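Local coordinates for protein 8-demethyl-8-aminoriboflavin-5'-phosphate synthase (Streptomyces davawensis, PDB 5MLD) that replaces the C-8 methyl group of FMN by an amino group, with glutamate as nitrogen donor, to make 8-demethyl-8-aminoriboflavin-5'-phosphate on the way to the antibiotic roseoflavin, at residues I84-C96 with A127-V141. Residues are numbered along the deposited sequence; the frame is centred on the assembly and turned at random.
Sequences ILVIATPITLNMC and AGLLMCGNEDGAHHV. With 8DP (8-demethyl-8-aminoriboflavin-5'-phosphate), chain I.
In this flavodoxin-like fold, parallel strands 84-92 and 125-132 carry at their C-terminal ends two of the loops that hold the flavin product, which residues of 11-21 bind as well. Six backbone hydrogen bonds join them, from Gly128 N to Leu85 O through Ile91 N to Cys132 O. Ala88, a small residue, puts its CB 3.9 Å from Leu130 CB on the face covered by helix 20-34. On the other face, under helix 138-152, Leu129 CD1 packs 3.7 Å from Ile87 CB, and Thr89 CG2 lies alongside Met131 CG.

Branched Ile91 fills the angle between the 133-137 loop and helix 138-152. Its CG1 is anti to the carbonyl carbon (chi1 -62°), which carries CD1 to Ala138 N, while Ile91 CG2 touches the flavin's pyrimidine end, 3.6 Å from 8DP N5. Gly133 lies bare against Ile91 CD1 and 8DP O9; Gly137, the N-cap residue at positive phi (128°), lies bare against Asn94 ND2 and Ile91 CG2. The amides of Glu135 and Asp136 both donate to 8DP O9, Asp136 O accepts from 8DP N5, and Asn94 N in the type I' turn Thr92-Met95 donates to 8DP O8.

Asp136 OD1 accepts from Gly137 N and OD2 from His139 N of a neighbouring subunit; OD2 also takes a weak bond from Asn94 ND2. Asn94 ties turn to helix through its other amide atom: OD1 accepts a nearly straight bond from His140 ND1 (2.8 Å, 170°), lying close to the imidazole plane.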
loop_
_atom_site.group_PDB
_atom_site.type_symbol
_atom_site.label_atom_id
_atom_site.label_comp_id
_atom_site.label_asym_id
_atom_site.label_seq_id
_atom_site.Cartn_x
_atom_site.Cartn_y
_atom_site.Cartn_z
ATOM N N ILE A 84 -21.562 -4.698 -14.086
ATOM C CA ILE A 84 -20.421 -3.839 -13.797
ATOM C C ILE A 84 -20.634 -3.252 -12.405
ATOM O O ILE A 84 -21.731 -2.778 -12.092
ATOM C CB ILE A 84 -20.270 -2.718 -14.841
ATOM C CG1 ILE A 84 -19.991 -3.288 -16.241
ATOM C CG2 ILE A 84 -19.133 -1.803 -14.444
ATOM C CD1 ILE A 84 -20.239 -2.304 -17.337
ATOM N N LEU A 85 -19.596 -3.310 -11.568
ATOM C CA LEU A 85 -19.595 -2.668 -10.257
ATOM C C LEU A 85 -18.547 -1.563 -10.283
ATOM O O LEU A 85 -17.366 -1.832 -10.500
ATOM C CB LEU A 85 -19.290 -3.673 -9.141
ATOM C CG LEU A 85 -19.225 -3.008 -7.754
ATOM C CD1 LEU A 85 -20.604 -2.502 -7.357
ATOM C CD2 LEU A 85 -18.702 -3.947 -6.688
ATOM N N VAL A 86 -18.980 -0.322 -10.136
ATOM C CA VAL A 86 -18.059 0.800 -10.036
ATOM C C VAL A 86 -18.107 1.283 -8.603
ATOM O O VAL A 86 -19.141 1.803 -8.160
ATOM C CB VAL A 86 -18.422 1.938 -10.993
ATOM C CG1 VAL A 86 -17.446 3.102 -10.792
ATOM C CG2 VAL A 86 -18.448 1.436 -12.446
ATOM N N ILE A 87 -16.997 1.150 -7.882
ATOM C CA ILE A 87 -16.881 1.802 -6.581
ATOM C C ILE A 87 -16.436 3.238 -6.828
ATOM O O ILE A 87 -15.425 3.480 -7.495
ATOM C CB ILE A 87 -15.893 1.071 -5.661
ATOM C CG1 ILE A 87 -16.284 -0.402 -5.447
ATOM C CG2 ILE A 87 -15.771 1.838 -4.331
ATOM C CD1 ILE A 87 -17.576 -0.604 -4.708
ATOM N N ALA A 88 -17.196 4.190 -6.316
ATOM C CA ALA A 88 -16.876 5.602 -6.507
ATOM C C ALA A 88 -16.588 6.151 -5.119
ATOM O O ALA A 88 -17.514 6.488 -4.375
ATOM C CB ALA A 88 -18.008 6.352 -7.201
ATOM N N THR A 89 -15.310 6.247 -4.777
ATOM C CA THR A 89 -14.998 6.504 -3.388
ATOM C C THR A 89 -14.161 7.765 -3.228
ATOM O O THR A 89 -13.212 7.997 -3.988
ATOM C CB THR A 89 -14.262 5.304 -2.752
ATOM O OG1 THR A 89 -14.049 5.569 -1.361
ATOM C CG2 THR A 89 -12.916 5.013 -3.449
ATOM N N PRO A 90 -14.491 8.603 -2.252
ATOM C CA PRO A 90 -13.501 9.561 -1.762
ATOM C C PRO A 90 -12.342 8.791 -1.151
ATOM O O PRO A 90 -12.455 7.607 -0.817
ATOM C CB PRO A 90 -14.262 10.360 -0.693
ATOM C CG PRO A 90 -15.687 9.963 -0.798
ATOM C CD PRO A 90 -15.730 8.618 -1.456
ATOM N N ILE A 91 -11.222 9.485 -0.967
ATOM C CA ILE A 91 -10.051 8.907 -0.308
ATOM C C ILE A 91 -10.002 9.397 1.132
ATOM O O ILE A 91 -10.058 10.608 1.375
ATOM C CB ILE A 91 -8.763 9.282 -1.049
ATOM C CG1 ILE A 91 -8.827 8.698 -2.470
ATOM C CG2 ILE A 91 -7.522 8.812 -0.230
ATOM C CD1 ILE A 91 -7.772 9.223 -3.443
ATOM N N THR A 92 -9.886 8.469 2.091
ATOM C CA THR A 92 -9.611 8.870 3.474
ATOM C C THR A 92 -8.480 8.015 4.016
ATOM O O THR A 92 -8.527 6.786 3.904
ATOM C CB THR A 92 -10.839 8.772 4.414
ATOM O OG1 THR A 92 -11.292 7.413 4.557
ATOM C CG2 THR A 92 -11.979 9.669 3.948
ATOM N N LEU A 93 -7.491 8.675 4.630
ATOM C CA LEU A 93 -6.331 8.016 5.228
ATOM C C LEU A 93 -5.570 7.176 4.206
ATOM O O LEU A 93 -5.072 6.098 4.538
ATOM C CB LEU A 93 -6.735 7.134 6.419
ATOM C CG LEU A 93 -7.867 7.645 7.315
ATOM C CD1 LEU A 93 -8.309 6.548 8.247
ATOM C CD2 LEU A 93 -7.428 8.878 8.060
ATOM N N ASN A 94 -5.526 7.635 2.954
ATOM C CA ASN A 94 -4.901 6.903 1.852
ATOM C C ASN A 94 -5.582 5.562 1.588
ATOM O O ASN A 94 -4.950 4.643 1.050
ATOM C CB ASN A 94 -3.402 6.676 2.099
ATOM C CG ASN A 94 -2.549 7.110 0.917
ATOM O OD1 ASN A 94 -1.852 6.314 0.307
ATOM N ND2 ASN A 94 -2.619 8.382 0.592
ATOM N N MET A 95 -6.853 5.423 1.977
ATOM C CA MET A 95 -7.671 4.262 1.654
ATOM C C MET A 95 -8.976 4.730 1.018
ATOM O O MET A 95 -9.246 5.934 0.906
ATOM C CB MET A 95 -7.982 3.425 2.907
ATOM C CG MET A 95 -6.754 2.890 3.623
ATOM S SD MET A 95 -7.207 2.060 5.161
ATOM C CE MET A 95 -7.251 3.451 6.274
ATOM N N CYS A 96 -9.806 3.768 0.622
ATOM C CA CYS A 96 -11.199 4.080 0.363
ATOM C C CYS A 96 -11.842 4.608 1.650
ATOM O O CYS A 96 -11.235 4.587 2.729
ATOM C CB CYS A 96 -11.940 2.844 -0.137
ATOM S SG CYS A 96 -11.852 1.460 1.027
ATOM N N ALA A 127 -15.245 -4.818 -12.846
ATOM C CA ALA A 127 -15.099 -3.750 -11.867
ATOM C C ALA A 127 -14.400 -2.544 -12.475
ATOM O O ALA A 127 -13.477 -2.678 -13.287
ATOM C CB ALA A 127 -14.316 -4.221 -10.633
ATOM N N GLY A 128 -14.862 -1.358 -12.067
ATOM C CA GLY A 128 -14.164 -0.125 -12.342
ATOM C C GLY A 128 -14.141 0.713 -11.080
ATOM O O GLY A 128 -14.754 0.365 -10.068
ATOM N N LEU A 129 -13.437 1.829 -11.155
ATOM C CA LEU A 129 -13.207 2.619 -9.960
ATOM C C LEU A 129 -13.247 4.094 -10.330
ATOM O O LEU A 129 -12.645 4.491 -11.331
ATOM C CB LEU A 129 -11.860 2.235 -9.366
ATOM C CG LEU A 129 -11.532 2.576 -7.934
ATOM C CD1 LEU A 129 -12.565 1.951 -6.996
ATOM C CD2 LEU A 129 -10.178 1.990 -7.692
ATOM N N LEU A 130 -13.976 4.887 -9.543
ATOM C CA LEU A 130 -13.898 6.345 -9.577
ATOM C C LEU A 130 -13.419 6.824 -8.212
ATOM O O LEU A 130 -13.944 6.383 -7.185
ATOM C CB LEU A 130 -15.256 6.969 -9.907
ATOM C CG LEU A 130 -15.876 6.595 -11.262
ATOM C CD1 LEU A 130 -17.268 7.151 -11.351
ATOM C CD2 LEU A 130 -15.019 7.099 -12.449
ATOM N N MET A 131 -12.417 7.709 -8.184
ATOM C CA MET A 131 -11.873 8.150 -6.900
ATOM C C MET A 131 -11.690 9.660 -6.887
ATOM O O MET A 131 -11.386 10.277 -7.915
ATOM C CB MET A 131 -10.529 7.477 -6.584
ATOM C CG MET A 131 -10.604 5.994 -6.300
ATOM S SD MET A 131 -8.958 5.285 -6.333
ATOM C CE MET A 131 -8.525 5.374 -8.060
ATOM N N CYS A 132 -11.847 10.251 -5.706
ATOM C CA CYS A 132 -11.656 11.690 -5.538
ATOM C C CYS A 132 -10.884 11.915 -4.247
ATOM O O CYS A 132 -11.315 11.457 -3.194
ATOM C CB CYS A 132 -13.000 12.423 -5.479
ATOM S SG CYS A 132 -12.757 14.136 -5.806
ATOM N N GLY A 133 -9.738 12.595 -4.327
ATOM C CA GLY A 133 -9.015 12.989 -3.137
ATOM C C GLY A 133 -8.600 14.443 -3.263
ATOM O O GLY A 133 -8.607 15.011 -4.354
ATOM N N ASN A 134 -8.212 15.039 -2.136
ATOM C CA ASN A 134 -7.712 16.407 -2.260
ATOM C C ASN A 134 -6.304 16.466 -2.836
ATOM O O ASN A 134 -5.937 17.487 -3.446
ATOM C CB ASN A 134 -7.747 17.121 -0.896
ATOM C CG ASN A 134 -9.155 17.513 -0.487
ATOM O OD1 ASN A 134 -10.122 17.271 -1.227
ATOM N ND2 ASN A 134 -9.287 18.117 0.691
ATOM N N GLU A 135 -5.500 15.406 -2.656
ATOM C CA GLU A 135 -4.101 15.484 -3.061
ATOM C C GLU A 135 -3.434 14.155 -3.398
ATOM O O GLU A 135 -2.523 14.148 -4.223
ATOM C CB GLU A 135 -3.261 16.168 -1.969
ATOM C CG GLU A 135 -3.304 15.459 -0.632
ATOM C CD GLU A 135 -2.059 15.658 0.224
ATOM O OE1 GLU A 135 -2.038 15.107 1.344
ATOM O OE2 GLU A 135 -1.100 16.339 -0.210
ATOM N N ASP A 136 -3.806 13.041 -2.760
ATOM C CA ASP A 136 -2.923 11.879 -2.858
ATOM C C ASP A 136 -3.640 10.597 -2.447
ATOM O O ASP A 136 -4.437 10.603 -1.510
ATOM C CB ASP A 136 -1.689 12.108 -1.975
ATOM C CG ASP A 136 -0.684 11.003 -2.071
ATOM O OD1 ASP A 136 -0.235 10.685 -3.193
ATOM O OD2 ASP A 136 -0.334 10.452 -1.012
ATOM N N GLY A 137 -3.325 9.496 -3.142
ATOM C CA GLY A 137 -3.786 8.183 -2.705
ATOM C C GLY A 137 -4.493 7.360 -3.769
ATOM O O GLY A 137 -4.869 6.211 -3.514
ATOM N N ALA A 138 -4.666 7.932 -4.963
ATOM C CA ALA A 138 -5.509 7.298 -5.976
ATOM C C ALA A 138 -4.973 5.923 -6.380
ATOM O O ALA A 138 -5.708 4.929 -6.359
ATOM C CB ALA A 138 -5.636 8.213 -7.194
ATOM N N HIS A 139 -3.704 5.843 -6.782
ATOM C CA HIS A 139 -3.202 4.546 -7.256
ATOM C C HIS A 139 -3.095 3.517 -6.125
ATOM O O HIS A 139 -3.275 2.307 -6.351
ATOM C CB HIS A 139 -1.866 4.754 -7.975
ATOM C CG HIS A 139 -2.009 5.511 -9.262
ATOM N ND1 HIS A 139 -1.638 6.832 -9.404
ATOM C CD2 HIS A 139 -2.534 5.141 -10.455
ATOM C CE1 HIS A 139 -1.911 7.238 -10.630
ATOM N NE2 HIS A 139 -2.448 6.229 -11.291
ATOM N N HIS A 140 -2.817 3.973 -4.910
ATOM C CA HIS A 140 -2.778 3.078 -3.755
ATOM C C HIS A 140 -4.158 2.483 -3.474
ATOM O O HIS A 140 -4.303 1.268 -3.285
ATOM C CB HIS A 140 -2.247 3.852 -2.543
ATOM C CG HIS A 140 -2.079 3.020 -1.306
ATOM N ND1 HIS A 140 -1.979 3.575 -0.049
ATOM C CD2 HIS A 140 -1.973 1.680 -1.135
ATOM C CE1 HIS A 140 -1.830 2.613 0.846
ATOM N NE2 HIS A 140 -1.813 1.454 0.211
ATOM N N VAL A 141 -5.193 3.325 -3.472
ATOM C CA VAL A 141 -6.543 2.826 -3.244
ATOM C C VAL A 141 -6.966 1.896 -4.369
ATOM O O VAL A 141 -7.581 0.848 -4.126
ATOM C CB VAL A 141 -7.529 4.004 -3.088
ATOM C CG1 VAL A 141 -8.939 3.492 -2.995
ATOM C CG2 VAL A 141 -7.191 4.803 -1.837
HETATM C C4 8DP I . -11.021 13.817 0.650
HETATM C C5 8DP I . -9.950 14.615 1.402
HETATM C C8 8DP I . -11.104 13.451 5.337
HETATM N N3 8DP I . -7.726 11.691 3.666
HETATM C C2 8DP I . -13.120 14.601 -0.633
HETATM N N2 8DP I . -12.268 14.020 5.968
HETATM N N1 8DP I . -9.152 13.606 2.219
HETATM C C6 8DP I . -9.565 13.236 3.457
HETATM O O6 8DP I . -12.642 15.414 1.514
HETATM N N4 8DP I . -7.626 13.375 0.446
HETATM C C12 8DP I . -8.827 12.285 4.195
HETATM C C13 8DP I . -8.049 13.022 1.685
HETATM C C14 8DP I . -7.339 12.056 2.412
HETATM C C15 8DP I . -6.208 11.488 1.811
HETATM C C16 8DP I . -6.556 12.813 -0.080
HETATM C C1 8DP I . -14.631 14.551 -0.384
HETATM C C3 8DP I . -12.486 14.275 0.720
HETATM C C7 8DP I . -10.702 13.848 4.045
HETATM C C9 8DP I . -10.348 12.480 6.056
HETATM O O1 8DP I . -17.619 12.794 -2.134
HETATM P P1 8DP I . -16.933 13.574 -0.991
HETATM O O2 8DP I . -17.476 15.046 -0.969
HETATM O O3 8DP I . -17.150 12.904 0.359
HETATM O O4 8DP I . -15.352 13.656 -1.313
HETATM O O5 8DP I . -12.810 13.715 -1.650
HETATM O O7 8DP I . -10.759 12.799 -0.019
HETATM C C10 8DP I . -10.762 12.047 7.447
HETATM C C11 8DP I . -9.240 11.911 5.483
HETATM O O8 8DP I . -5.460 10.513 2.470
HETATM N N5 8DP I . -5.849 11.876 0.581
HETATM O O9 8DP I . -6.102 13.154 -1.378
HETATM O O HOH W 1 -0.256 7.648 -1.887
#